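Local coordinates for glucose-6-phosphate isomerase like protein (Thermus thermophilus, PDB 1WIW), which probably binds phosphorylated sugars and interconverts aldose and ketose forms such as glucose 6-phosphate and fructose 6-phosphate, at residues 244-249 and 256-261; 166-171 and 218-223; 129-134 and 250-255; 19-24 and 262-267. All coordinates share one frame; numbering follows the deposited sequence.

Contact 1: residues 244-249 and 256-261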
loop_
_atom_site.group_PDB
_atom_site.type_symbol
_atom_site.label_atom_id
_atom_site.label_comp_id
_atom_site.label_asym_id
_atom_site.label_seq_id
_atom_site.Cartn_x
_atom_site.Cartn_y
_atom_site.Cartn_z
ATOM N N VAL B 244 1.386 13.831 -13.968
ATOM C CA VAL B 244 1.964 13.010 -15.027
ATOM C C VAL B 244 0.866 12.473 -15.935
ATOM O O VAL B 244 0.002 11.714 -15.497
ATOM C CB VAL B 244 2.757 11.808 -14.454
ATOM C CG1 VAL B 244 3.483 11.081 -15.584
ATOM C CG2 VAL B 244 3.742 12.282 -13.389
ATOM N N PRO B 245 0.885 12.862 -17.217
ATOM C CA PRO B 245 -0.142 12.379 -18.142
ATOM C C PRO B 245 0.121 10.926 -18.526
ATOM O O PRO B 245 1.270 10.486 -18.562
ATOM C CB PRO B 245 -0.014 13.336 -19.324
ATOM C CG PRO B 245 1.446 13.617 -19.352
ATOM C CD PRO B 245 1.784 13.823 -17.882
ATOM N N ALA B 246 -0.942 10.181 -18.805
ATOM C CA ALA B 246 -0.803 8.780 -19.168
ATOM C C ALA B 246 -1.075 8.523 -20.640
ATOM O O ALA B 246 -2.197 8.705 -21.121
ATOM C CB ALA B 246 -1.732 7.930 -18.325
ATOM N N THR B 247 -0.038 8.094 -21.350
ATOM C CA THR B 247 -0.145 7.773 -22.763
ATOM C C THR B 247 -0.880 6.438 -22.881
ATOM O O THR B 247 -0.766 5.588 -21.997
ATOM C CB THR B 247 1.257 7.642 -23.386
ATOM O OG1 THR B 247 1.955 8.884 -23.227
ATOM C CG2 THR B 247 1.168 7.293 -24.875
ATOM N N GLY B 248 -1.635 6.255 -23.963
ATOM C CA GLY B 248 -2.362 5.007 -24.140
ATOM C C GLY B 248 -3.828 5.189 -24.498
ATOM O O GLY B 248 -4.438 6.203 -24.158
ATOM N N ALA B 249 -4.390 4.183 -25.166
ATOM C CA ALA B 249 -5.780 4.200 -25.624
ATOM C C ALA B 249 -6.759 3.472 -24.706
ATOM O O ALA B 249 -7.953 3.410 -24.994
ATOM C CB ALA B 249 -5.862 3.604 -27.036
HETATM N N MSE B 256 0.584 1.069 -17.649
HETATM C CA MSE B 256 1.924 0.633 -18.019
HETATM C C MSE B 256 2.774 1.791 -18.560
HETATM O O MSE B 256 3.984 1.847 -18.315
HETATM C CB MSE B 256 1.820 -0.503 -19.035
HETATM C CG MSE B 256 2.620 -1.753 -18.677
HETATM SE SE MSE B 256 2.473 -2.344 -16.824
HETATM C CE MSE B 256 0.581 -2.740 -16.792
ATOM N N ALA B 257 2.150 2.716 -19.287
ATOM C CA ALA B 257 2.869 3.871 -19.821
ATOM C C ALA B 257 3.343 4.740 -18.663
ATOM O O ALA B 257 4.456 5.260 -18.683
ATOM C CB ALA B 257 1.968 4.684 -20.753
ATOM N N LEU B 258 2.492 4.900 -17.652
ATOM C CA LEU B 258 2.860 5.693 -16.481
ATOM C C LEU B 258 4.016 4.987 -15.781
ATOM O O LEU B 258 5.015 5.607 -15.432
ATOM C CB LEU B 258 1.674 5.823 -15.518
ATOM C CG LEU B 258 0.557 6.800 -15.906
ATOM C CD1 LEU B 258 -0.653 6.573 -15.013
ATOM C CD2 LEU B 258 1.051 8.240 -15.791
ATOM N N TRP B 259 3.867 3.683 -15.576
ATOM C CA TRP B 259 4.900 2.874 -14.931
ATOM C C TRP B 259 6.236 3.011 -15.674
ATOM O O TRP B 259 7.281 3.195 -15.052
ATOM C CB TRP B 259 4.460 1.406 -14.915
ATOM C CG TRP B 259 5.481 0.455 -14.360
ATOM C CD1 TRP B 259 5.694 0.144 -13.049
ATOM C CD2 TRP B 259 6.439 -0.297 -15.113
ATOM N NE1 TRP B 259 6.730 -0.760 -12.938
ATOM C CE2 TRP B 259 7.206 -1.043 -14.191
ATOM C CE3 TRP B 259 6.724 -0.411 -16.483
ATOM C CZ2 TRP B 259 8.247 -1.897 -14.594
ATOM C CZ3 TRP B 259 7.759 -1.263 -16.884
ATOM C CH2 TRP B 259 8.506 -1.991 -15.939
ATOM N N TYR B 260 6.196 2.917 -17.002
ATOM C CA TYR B 260 7.406 3.022 -17.826
ATOM C C TYR B 260 8.072 4.398 -17.706
ATOM O O TYR B 260 9.292 4.492 -17.564
ATOM C CB TYR B 260 7.066 2.742 -19.294
ATOM C CG TYR B 260 8.262 2.694 -20.236
ATOM C CD1 TYR B 260 9.252 1.719 -20.095
ATOM C CD2 TYR B 260 8.374 3.592 -21.296
ATOM C CE1 TYR B 260 10.324 1.632 -20.990
ATOM C CE2 TYR B 260 9.450 3.518 -22.202
ATOM C CZ TYR B 260 10.414 2.534 -22.042
ATOM O OH TYR B 260 11.457 2.434 -22.938
ATOM N N ARG B 261 7.284 5.466 -17.766
ATOM C CA ARG B 261 7.859 6.804 -17.645
ATOM C C ARG B 261 8.482 6.993 -16.260
ATOM O O ARG B 261 9.467 7.714 -16.105
ATOM C CB ARG B 261 6.797 7.883 -17.879
ATOM C CG ARG B 261 7.354 9.293 -17.731
ATOM C CD ARG B 261 6.298 10.373 -17.914
ATOM N NE ARG B 261 5.748 10.399 -19.264
ATOM C CZ ARG B 261 5.137 11.457 -19.793
ATOM N NH1 ARG B 261 4.659 11.408 -21.030
ATOM N NH2 ARG B 261 5.020 12.573 -19.086
#
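Leu258 and Arg261, one turn apart on helix 251-272, receive the chain as it leaves strand 240-244. Leu258 slides past Val244 in the opposite direction, its CD2 3.7 Å from Val244 CG1 and also against the carbonyl oxygens of Val244 and Pro245. The other side of the leucine fork is met by Ala246, whose CB sits 3.5 Å from Leu258 CG and close to CD1. Arg261 starts out with CG anti to the backbone N (chi1 179°), and its CD passes Val244 CG1 at 3.7 Å, again running opposite to the valine. The chain bends at chi3 (-65°), which turns NE aside; the arginine and proline side chains cross at about a right angle, with NH2 3.7 Å from Pro245 CD, while Pro245 O stands over the centre of one guanidinium face, 4.1 Å above the plane. The charge is paired outside the contact, NH1 forming a salt bridge with Glu138, which also bonds Thr247 OG1. Ala257 CB presses on Thr247 O at 3.1 Å, and that buried oxygen has no polar partner in the model. The arrangement is a tight strand-loop-helix connection of a parallel alpha/beta SIS domain, the helix folding back against the loop that leads into it.

Contact 2: residues 166-171 and 218-223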
loop_
_atom_site.group_PDB
_atom_site.type_symbol
_atom_site.label_atom_id
_atom_site.label_comp_id
_atom_site.label_asym_id
_atom_site.label_seq_id
_atom_site.Cartn_x
_atom_site.Cartn_y
_atom_site.Cartn_z
ATOM N N LEU B 166 5.451 11.777 -3.289
ATOM C CA LEU B 166 4.201 11.179 -2.852
ATOM C C LEU B 166 3.451 10.819 -4.131
ATOM O O LEU B 166 2.956 11.704 -4.831
ATOM C CB LEU B 166 3.402 12.188 -2.022
ATOM C CG LEU B 166 1.936 11.878 -1.695
ATOM C CD1 LEU B 166 1.806 10.500 -1.069
ATOM C CD2 LEU B 166 1.396 12.962 -0.760
ATOM N N PHE B 167 3.383 9.524 -4.438
ATOM C CA PHE B 167 2.717 9.052 -5.648
ATOM C C PHE B 167 1.256 8.685 -5.420
ATOM O O PHE B 167 0.936 7.930 -4.498
ATOM C CB PHE B 167 3.445 7.832 -6.220
ATOM C CG PHE B 167 4.893 8.073 -6.531
ATOM C CD1 PHE B 167 5.891 7.486 -5.762
ATOM C CD2 PHE B 167 5.262 8.873 -7.602
ATOM C CE1 PHE B 167 7.239 7.692 -6.061
ATOM C CE2 PHE B 167 6.606 9.085 -7.908
ATOM C CZ PHE B 167 7.596 8.492 -7.135
ATOM N N TYR B 168 0.382 9.215 -6.273
ATOM C CA TYR B 168 -1.056 8.953 -6.198
ATOM C C TYR B 168 -1.563 8.600 -7.603
ATOM O O TYR B 168 -1.456 9.406 -8.526
ATOM C CB TYR B 168 -1.792 10.189 -5.671
ATOM C CG TYR B 168 -3.291 10.012 -5.543
ATOM C CD1 TYR B 168 -4.167 11.018 -5.950
ATOM C CD2 TYR B 168 -3.837 8.830 -5.036
ATOM C CE1 TYR B 168 -5.553 10.852 -5.861
ATOM C CE2 TYR B 168 -5.218 8.655 -4.944
ATOM C CZ TYR B 168 -6.068 9.670 -5.361
ATOM O OH TYR B 168 -7.433 9.488 -5.301
ATOM N N SER B 169 -2.099 7.389 -7.755
ATOM C CA SER B 169 -2.603 6.911 -9.042
ATOM C C SER B 169 -4.047 6.421 -8.965
ATOM O O SER B 169 -4.305 5.223 -8.839
ATOM C CB SER B 169 -1.720 5.777 -9.563
ATOM O OG SER B 169 -1.692 4.690 -8.648
ATOM N N PRO B 170 -5.006 7.348 -9.059
ATOM C CA PRO B 170 -6.447 7.073 -9.007
ATOM C C PRO B 170 -6.937 6.041 -10.028
ATOM O O PRO B 170 -7.777 5.201 -9.709
ATOM C CB PRO B 170 -7.073 8.447 -9.265
ATOM C CG PRO B 170 -6.049 9.400 -8.774
ATOM C CD PRO B 170 -4.757 8.787 -9.251
ATOM N N LEU B 171 -6.422 6.113 -11.257
ATOM C CA LEU B 171 -6.851 5.190 -12.307
ATOM C C LEU B 171 -6.632 3.735 -11.910
ATOM O O LEU B 171 -7.333 2.844 -12.386
ATOM C CB LEU B 171 -6.129 5.486 -13.629
ATOM C CG LEU B 171 -4.736 4.909 -13.891
ATOM C CD1 LEU B 171 -4.407 5.032 -15.384
ATOM C CD2 LEU B 171 -3.703 5.633 -13.040
ATOM N N ALA B 218 4.288 16.039 -4.580
ATOM C CA ALA B 218 3.133 15.252 -4.973
ATOM C C ALA B 218 3.242 14.904 -6.450
ATOM O O ALA B 218 3.544 15.765 -7.279
ATOM C CB ALA B 218 1.855 16.025 -4.706
ATOM N N VAL B 219 3.017 13.636 -6.773
ATOM C CA VAL B 219 3.080 13.192 -8.164
ATOM C C VAL B 219 1.769 12.504 -8.495
ATOM O O VAL B 219 1.542 11.362 -8.099
ATOM C CB VAL B 219 4.242 12.202 -8.393
ATOM C CG1 VAL B 219 4.310 11.815 -9.859
ATOM C CG2 VAL B 219 5.554 12.830 -7.955
ATOM N N LEU B 220 0.895 13.211 -9.206
ATOM C CA LEU B 220 -0.399 12.651 -9.572
ATOM C C LEU B 220 -0.245 11.880 -10.881
ATOM O O LEU B 220 0.054 12.453 -11.924
ATOM C CB LEU B 220 -1.435 13.770 -9.712
ATOM C CG LEU B 220 -1.486 14.734 -8.517
ATOM C CD1 LEU B 220 -2.578 15.769 -8.726
ATOM C CD2 LEU B 220 -1.732 13.955 -7.229
ATOM N N LEU B 221 -0.440 10.571 -10.806
ATOM C CA LEU B 221 -0.295 9.701 -11.962
ATOM C C LEU B 221 -1.593 9.432 -12.723
ATOM O O LEU B 221 -2.480 8.737 -12.228
ATOM C CB LEU B 221 0.314 8.365 -11.510
ATOM C CG LEU B 221 1.700 8.468 -10.875
ATOM C CD1 LEU B 221 2.060 7.166 -10.184
ATOM C CD2 LEU B 221 2.708 8.810 -11.961
ATOM N N GLY B 222 -1.702 9.984 -13.925
ATOM C CA GLY B 222 -2.883 9.733 -14.736
ATOM C C GLY B 222 -4.108 10.611 -14.535
ATOM O O GLY B 222 -4.152 11.439 -13.630
ATOM N N PRO B 223 -5.140 10.424 -15.376
ATOM C CA PRO B 223 -6.401 11.170 -15.354
ATOM C C PRO B 223 -7.424 10.669 -14.339
ATOM O O PRO B 223 -7.230 9.634 -13.702
ATOM C CB PRO B 223 -6.902 11.007 -16.781
ATOM C CG PRO B 223 -6.548 9.586 -17.063
ATOM C CD PRO B 223 -5.127 9.466 -16.498
HETATM O O HOH W 1 -5.275 8.218 -12.226
#
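Phe167 and Val219 lie side by side on one face of a parallel sheet, pointing the same way, and the branched valine fills the flank of the ring: Val219 CB is 3.6 Å from Phe167 CD2, with CG1 and CG2 spread along the CD2-CE2 side. Leu221 CD1 comes within 4.3 Å of Phe167 CB, and Leu221 CB meets Ser169 CB at 3.8 Å. Met262 of helix 251-272 packs onto Phe167, Val219 and Leu221 together. On the opposite face Leu220 CD2 comes to the edge of the Tyr168 ring, 4.0 Å from CD1, while Pro170 CG sits over one face of the same ring, toward its rim. Strands 164-168 and 216-221, with 240-244 beyond, form the parallel sheet of the C-terminal SIS domain, a Rossmann-like alpha/beta fold. The backbones of strands 164-168 and 216-221 are joined by three hydrogen bonds, Val219 N to Leu166 O, Tyr168 N to Val219 O (3.0 Å) and Leu221 N to Tyr168 O, all nearly straight. Beyond Ser169 and Leu221 the chains diverge, and a water links them, accepting from Leu171 N at 2.6 Å and donating to both Leu221 O and Pro223 O. Beside it Leu171 CD2 nudges Leu221 O at 3.4 Å, so this carbonyl is touched by a methyl as well as by the water. Gly222, the next residue, takes a positive phi (86°), a backbone conformation suited to glycine.

Contact 3: residues 129-134 and 250-255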
loop_
_atom_site.group_PDB
_atom_site.type_symbol
_atom_site.label_atom_id
_atom_site.label_comp_id
_atom_site.label_asym_id
_atom_site.label_seq_id
_atom_site.Cartn_x
_atom_site.Cartn_y
_atom_site.Cartn_z
ATOM N N ARG B 129 -0.611 -5.348 -27.565
ATOM C CA ARG B 129 -0.192 -4.432 -28.614
ATOM C C ARG B 129 -0.407 -2.975 -28.201
ATOM O O ARG B 129 0.435 -2.128 -28.482
ATOM C CB ARG B 129 -0.935 -4.713 -29.928
ATOM C CG ARG B 129 -0.605 -3.695 -31.020
ATOM C CD ARG B 129 -1.157 -4.087 -32.386
ATOM N NE ARG B 129 -0.173 -4.808 -33.189
ATOM C CZ ARG B 129 0.973 -4.284 -33.625
ATOM N NH1 ARG B 129 1.285 -3.025 -33.337
ATOM N NH2 ARG B 129 1.811 -5.020 -34.346
ATOM N N SER B 130 -1.518 -2.682 -27.523
ATOM C CA SER B 130 -1.786 -1.306 -27.098
ATOM C C SER B 130 -0.771 -0.867 -26.032
ATOM O O SER B 130 -0.392 0.304 -25.963
ATOM C CB SER B 130 -3.216 -1.167 -26.553
ATOM O OG SER B 130 -3.364 -1.801 -25.293
ATOM N N VAL B 131 -0.337 -1.809 -25.200
ATOM C CA VAL B 131 0.655 -1.511 -24.167
ATOM C C VAL B 131 1.998 -1.191 -24.835
ATOM O O VAL B 131 2.629 -0.180 -24.538
ATOM C CB VAL B 131 0.847 -2.713 -23.221
ATOM C CG1 VAL B 131 2.117 -2.528 -22.383
ATOM C CG2 VAL B 131 -0.369 -2.859 -22.319
ATOM N N ASP B 132 2.430 -2.071 -25.732
ATOM C CA ASP B 132 3.687 -1.874 -26.452
ATOM C C ASP B 132 3.669 -0.564 -27.241
ATOM O O ASP B 132 4.661 0.165 -27.279
ATOM C CB ASP B 132 3.932 -3.043 -27.412
ATOM C CG ASP B 132 4.305 -4.329 -26.691
ATOM O OD1 ASP B 132 4.418 -5.376 -27.361
ATOM O OD2 ASP B 132 4.493 -4.291 -25.459
ATOM N N GLU B 133 2.544 -0.270 -27.883
ATOM C CA GLU B 133 2.426 0.959 -28.667
ATOM C C GLU B 133 2.615 2.185 -27.778
ATOM O O GLU B 133 3.305 3.132 -28.147
ATOM C CB GLU B 133 1.061 1.012 -29.360
ATOM C CG GLU B 133 0.954 0.061 -30.544
ATOM C CD GLU B 133 -0.466 -0.107 -31.051
ATOM O OE1 GLU B 133 -0.633 -0.672 -32.154
ATOM O OE2 GLU B 133 -1.415 0.310 -30.350
ATOM N N ALA B 134 1.999 2.153 -26.603
ATOM C CA ALA B 134 2.096 3.249 -25.647
ATOM C C ALA B 134 3.533 3.417 -25.144
ATOM O O ALA B 134 4.040 4.536 -25.043
ATOM C CB ALA B 134 1.154 2.996 -24.479
ATOM N N ASN B 250 -6.255 2.894 -23.622
ATOM C CA ASN B 250 -7.118 2.199 -22.669
ATOM C C ASN B 250 -6.429 2.200 -21.307
ATOM O O ASN B 250 -5.226 2.438 -21.210
ATOM C CB ASN B 250 -7.431 0.767 -23.144
ATOM C CG ASN B 250 -6.200 -0.121 -23.199
ATOM O OD1 ASN B 250 -5.601 -0.433 -22.169
ATOM N ND2 ASN B 250 -5.822 -0.539 -24.409
ATOM N N ARG B 251 -7.194 1.940 -20.258
ATOM C CA ARG B 251 -6.663 1.980 -18.902
ATOM C C ARG B 251 -5.418 1.141 -18.630
ATOM O O ARG B 251 -4.489 1.613 -17.979
ATOM C CB ARG B 251 -7.769 1.621 -17.911
ATOM C CG ARG B 251 -8.947 2.583 -17.961
ATOM C CD ARG B 251 -8.575 3.989 -17.487
ATOM N NE ARG B 251 -9.711 4.904 -17.597
ATOM C CZ ARG B 251 -9.959 5.681 -18.649
ATOM N NH1 ARG B 251 -9.135 5.674 -19.694
ATOM N NH2 ARG B 251 -11.046 6.446 -18.671
ATOM N N LEU B 252 -5.393 -0.092 -19.120
ATOM C CA LEU B 252 -4.239 -0.952 -18.893
ATOM C C LEU B 252 -2.986 -0.369 -19.554
ATOM O O LEU B 252 -1.909 -0.362 -18.960
ATOM C CB LEU B 252 -4.530 -2.365 -19.413
ATOM C CG LEU B 252 -3.592 -3.489 -18.943
ATOM C CD1 LEU B 252 -4.276 -4.841 -19.091
ATOM C CD2 LEU B 252 -2.316 -3.455 -19.743
ATOM N N ALA B 253 -3.127 0.129 -20.779
ATOM C CA ALA B 253 -1.998 0.721 -21.494
ATOM C C ALA B 253 -1.515 1.971 -20.761
ATOM O O ALA B 253 -0.316 2.185 -20.599
ATOM C CB ALA B 253 -2.406 1.078 -22.922
ATOM N N GLN B 254 -2.460 2.792 -20.316
ATOM C CA GLN B 254 -2.136 4.012 -19.590
ATOM C C GLN B 254 -1.345 3.707 -18.315
ATOM O O GLN B 254 -0.368 4.395 -17.993
ATOM C CB GLN B 254 -3.422 4.775 -19.242
ATOM C CG GLN B 254 -4.120 5.391 -20.455
ATOM C CD GLN B 254 -5.331 6.225 -20.072
ATOM O OE1 GLN B 254 -6.306 5.710 -19.533
ATOM N NE2 GLN B 254 -5.266 7.522 -20.343
ATOM N N VAL B 255 -1.761 2.676 -17.589
ATOM C CA VAL B 255 -1.063 2.304 -16.360
ATOM C C VAL B 255 0.389 1.936 -16.664
ATOM O O VAL B 255 1.311 2.435 -16.030
ATOM C CB VAL B 255 -1.758 1.112 -15.655
ATOM C CG1 VAL B 255 -0.833 0.508 -14.588
ATOM C CG2 VAL B 255 -3.056 1.588 -15.002
#
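Ser130 and Asn250 make the polar link between the two helices. Asn250 ND2 donates to Ser130 OG at 2.9 Å with an N-H...O angle of 157°, and the hydroxyl lies close to the amide plane. Ser130 OG also bonds the carbonyl of Val127, a turn earlier on its own helix, so the oxygen is held from both helices. The other end of the same amide works within its own segment: Asn250 is the N-cap of helix 251-272, and its OD1 accepts from Ala253 N at 2.9 Å, with the donor above the carbonyl plane. Asn250 CG stands between the backbone N and the carbonyl carbon (chi1 65°), a position from which OD1 can reach back to the helix start. One side chain thus both caps a helix and ties it to helix 125-139. Segments 129-134 and 251-255 run in roughly the same direction, their axes 8.4 Å apart and inclined by 36°, a close pairing consistent with the small Ser130, Ala134 and Ala253 where they meet. Apolar contacts carry the remainder. Ala253 CB rests 3.7 Å from Ser130 O and faces Ala134 CB at 4.3 Å. Val131 CG2 meets Leu252 CD2 at 3.3 Å, tighter than an ordinary carbon-carbon contact, as the two side chains cross obliquely, and lies 4.0 Å from Ala253 CA. Leu252 further touches Arg124, in the loop before helix 125-139.

Contact 4: residues 19-24 and 262-267; sequences LELRDL and MAWTAY
Leu21 lies over one face of the Trp264 indole and carries nearly all of this contact; Glu20, just before it, forms a salt bridge with Arg113. Two levels of the leucine side chain touch the ring. Leu21 CB sits 3.4 Å from Trp264 CZ2, above the plane and toward the rim. Further out, CD1 stands over the six-membered ring, 3.7 Å from its centroid and 14° off the normal, a CH-pi contact. Leucine and tryptophan slide past each other in opposite directions. Leu21 CG, anti to the carbonyl carbon (chi1 -80°), is the branch point from which the two methyls part. From its place over the indole CD1 also reaches Tyr267 CB at 3.7 Å, and the two side chains cross at a slant. The other methyl, CD2, packs against Ala263 CB at 3.8 Å. One leucine is thereby held among three residues on two adjacent turns of helix 251-272. Next in sequence, Arg22 adds its backbone N, 3.8 Å from Trp264 CZ2, while its guanidinium leads away and pairs with Asp23 OD1. Segments 19-23 and 262-267 run nearly antiparallel, at 166°, with their axes 10.9 Å apart, a spacing bridged by the large side chains. Just outside the segment, Tyr260 of the same helix donates its OH to Leu21 O, while Tyr267 OH bonds Asp13. Between the two segments themselves the contact is apolar, resting on dispersion and hydrophobic burial with a CH-pi component, and it joins the N-terminal helix to the C-terminal domain.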
loop_
_atom_site.group_PDB
_atom_site.type_symbol
_atom_site.label_atom_id
_atom_site.label_comp_id
_atom_site.label_asym_id
_atom_site.label_seq_id
_atom_site.Cartn_x
_atom_site.Cartn_y
_atom_site.Cartn_z
ATOM N N LEU B 19 20.049 0.981 -21.585
ATOM C CA LEU B 19 19.836 0.123 -22.747
ATOM C C LEU B 19 18.646 -0.812 -22.516
ATOM O O LEU B 19 17.829 -1.019 -23.411
ATOM C CB LEU B 19 21.096 -0.701 -23.043
ATOM C CG LEU B 19 20.939 -1.814 -24.088
ATOM C CD1 LEU B 19 20.487 -1.224 -25.422
ATOM C CD2 LEU B 19 22.254 -2.558 -24.241
ATOM N N GLU B 20 18.549 -1.377 -21.317
ATOM C CA GLU B 20 17.444 -2.280 -21.005
ATOM C C GLU B 20 16.112 -1.524 -21.044
ATOM O O GLU B 20 15.107 -2.038 -21.541
ATOM C CB GLU B 20 17.645 -2.931 -19.629
ATOM C CG GLU B 20 16.605 -3.990 -19.300
ATOM C CD GLU B 20 16.884 -4.737 -17.997
ATOM O OE1 GLU B 20 16.053 -5.596 -17.619
ATOM O OE2 GLU B 20 17.931 -4.475 -17.359
ATOM N N LEU B 21 16.109 -0.306 -20.517
ATOM C CA LEU B 21 14.906 0.520 -20.522
ATOM C C LEU B 21 14.490 0.762 -21.965
ATOM O O LEU B 21 13.311 0.650 -22.315
ATOM C CB LEU B 21 15.181 1.867 -19.839
ATOM C CG LEU B 21 15.157 1.905 -18.305
ATOM C CD1 LEU B 21 15.817 3.188 -17.799
ATOM C CD2 LEU B 21 13.709 1.812 -17.821
ATOM N N ARG B 22 15.467 1.094 -22.805
ATOM C CA ARG B 22 15.199 1.363 -24.211
ATOM C C ARG B 22 14.630 0.177 -24.983
ATOM O O ARG B 22 13.716 0.337 -25.790
ATOM C CB ARG B 22 16.469 1.830 -24.925
ATOM C CG ARG B 22 16.216 2.209 -26.380
ATOM C CD ARG B 22 17.484 2.635 -27.098
ATOM N NE ARG B 22 17.180 3.282 -28.373
ATOM C CZ ARG B 22 16.570 2.686 -29.394
ATOM N NH1 ARG B 22 16.334 3.359 -30.514
ATOM N NH2 ARG B 22 16.200 1.416 -29.300
ATOM N N ASP B 23 15.172 -1.012 -24.736
ATOM C CA ASP B 23 14.738 -2.214 -25.453
ATOM C C ASP B 23 13.665 -3.059 -24.767
ATOM O O ASP B 23 13.360 -4.158 -25.227
ATOM C CB ASP B 23 15.951 -3.112 -25.737
ATOM C CG ASP B 23 16.951 -2.475 -26.691
ATOM O OD1 ASP B 23 16.647 -1.406 -27.266
ATOM O OD2 ASP B 23 18.042 -3.057 -26.872
ATOM N N LEU B 24 13.075 -2.549 -23.690
ATOM C CA LEU B 24 12.073 -3.305 -22.943
ATOM C C LEU B 24 10.955 -3.973 -23.740
ATOM O O LEU B 24 10.673 -5.156 -23.554
ATOM C CB LEU B 24 11.436 -2.420 -21.866
ATOM C CG LEU B 24 10.465 -3.163 -20.943
ATOM C CD1 LEU B 24 11.204 -4.281 -20.207
ATOM C CD2 LEU B 24 9.848 -2.180 -19.948
HETATM N N MSE B 262 7.901 6.357 -15.248
HETATM C CA MSE B 262 8.447 6.467 -13.898
HETATM C C MSE B 262 9.736 5.651 -13.763
HETATM O O MSE B 262 10.617 6.004 -12.985
HETATM C CB MSE B 262 7.420 6.011 -12.858
HETATM C CG MSE B 262 6.229 6.954 -12.737
HETATM SE SE MSE B 262 6.728 8.779 -12.220
HETATM C CE MSE B 262 5.501 8.994 -10.773
ATOM N N ALA B 263 9.851 4.559 -14.514
ATOM C CA ALA B 263 11.074 3.756 -14.453
ATOM C C ALA B 263 12.203 4.635 -14.982
ATOM O O ALA B 263 13.283 4.695 -14.399
ATOM C CB ALA B 263 10.938 2.496 -15.304
ATOM N N TRP B 264 11.939 5.319 -16.091
ATOM C CA TRP B 264 12.918 6.224 -16.680
ATOM C C TRP B 264 13.225 7.375 -15.722
ATOM O O TRP B 264 14.371 7.799 -15.591
ATOM C CB TRP B 264 12.391 6.799 -18.000
ATOM C CG TRP B 264 12.791 6.007 -19.217
ATOM C CD1 TRP B 264 11.974 5.276 -20.025
ATOM C CD2 TRP B 264 14.110 5.895 -19.771
ATOM N NE1 TRP B 264 12.699 4.713 -21.054
ATOM C CE2 TRP B 264 14.013 5.076 -20.920
ATOM C CE3 TRP B 264 15.365 6.407 -19.407
ATOM C CZ2 TRP B 264 15.124 4.756 -21.712
ATOM C CZ3 TRP B 264 16.475 6.088 -20.197
ATOM C CH2 TRP B 264 16.345 5.270 -21.335
ATOM N N THR B 265 12.191 7.884 -15.055
ATOM C CA THR B 265 12.368 8.991 -14.125
ATOM C C THR B 265 13.272 8.543 -12.972
ATOM O O THR B 265 14.208 9.248 -12.599
ATOM C CB THR B 265 11.003 9.467 -13.579
ATOM O OG1 THR B 265 10.192 9.923 -14.671
ATOM C CG2 THR B 265 11.184 10.600 -12.573
ATOM N N ALA B 266 12.987 7.363 -12.429
ATOM C CA ALA B 266 13.776 6.805 -11.337
ATOM C C ALA B 266 15.223 6.621 -11.794
ATOM O O ALA B 266 16.154 6.826 -11.018
ATOM C CB ALA B 266 13.189 5.466 -10.903
ATOM N N TYR B 267 15.400 6.234 -13.057
ATOM C CA TYR B 267 16.730 6.032 -13.639
ATOM C C TYR B 267 17.530 7.332 -13.573
ATOM O O TYR B 267 18.673 7.354 -13.095
ATOM C CB TYR B 267 16.604 5.591 -15.103
ATOM C CG TYR B 267 17.924 5.524 -15.858
ATOM C CD1 TYR B 267 18.786 4.433 -15.716
ATOM C CD2 TYR B 267 18.327 6.576 -16.679
ATOM C CE1 TYR B 267 20.027 4.395 -16.377
ATOM C CE2 TYR B 267 19.563 6.550 -17.341
ATOM C CZ TYR B 267 20.406 5.463 -17.184
ATOM O OH TYR B 267 21.637 5.465 -17.814
#

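Starting from the N terminus, helix 17-23 waits for the far end of the chain: contact 4 closes the longest loop, with 237 residues between its segments, when helix 251-272 comes to lie against it. Helix 125-139 opens contact 3, which is nested inside contact 4 and closed by the start of that same long helix. Nested inside both is contact 2, joining neighbouring strands of the C-terminal sheet. Contact 1 then opens in the loop after strand 240-244 and crosses contact 3, since residues 250-255 lie between its two segments. It too is nested within contact 4. Contacts 1, 3 and 4 share helix 251-272, while Met262 touches the sheet of contact 2, so this helix ties the C-terminal sheet to the earlier helices.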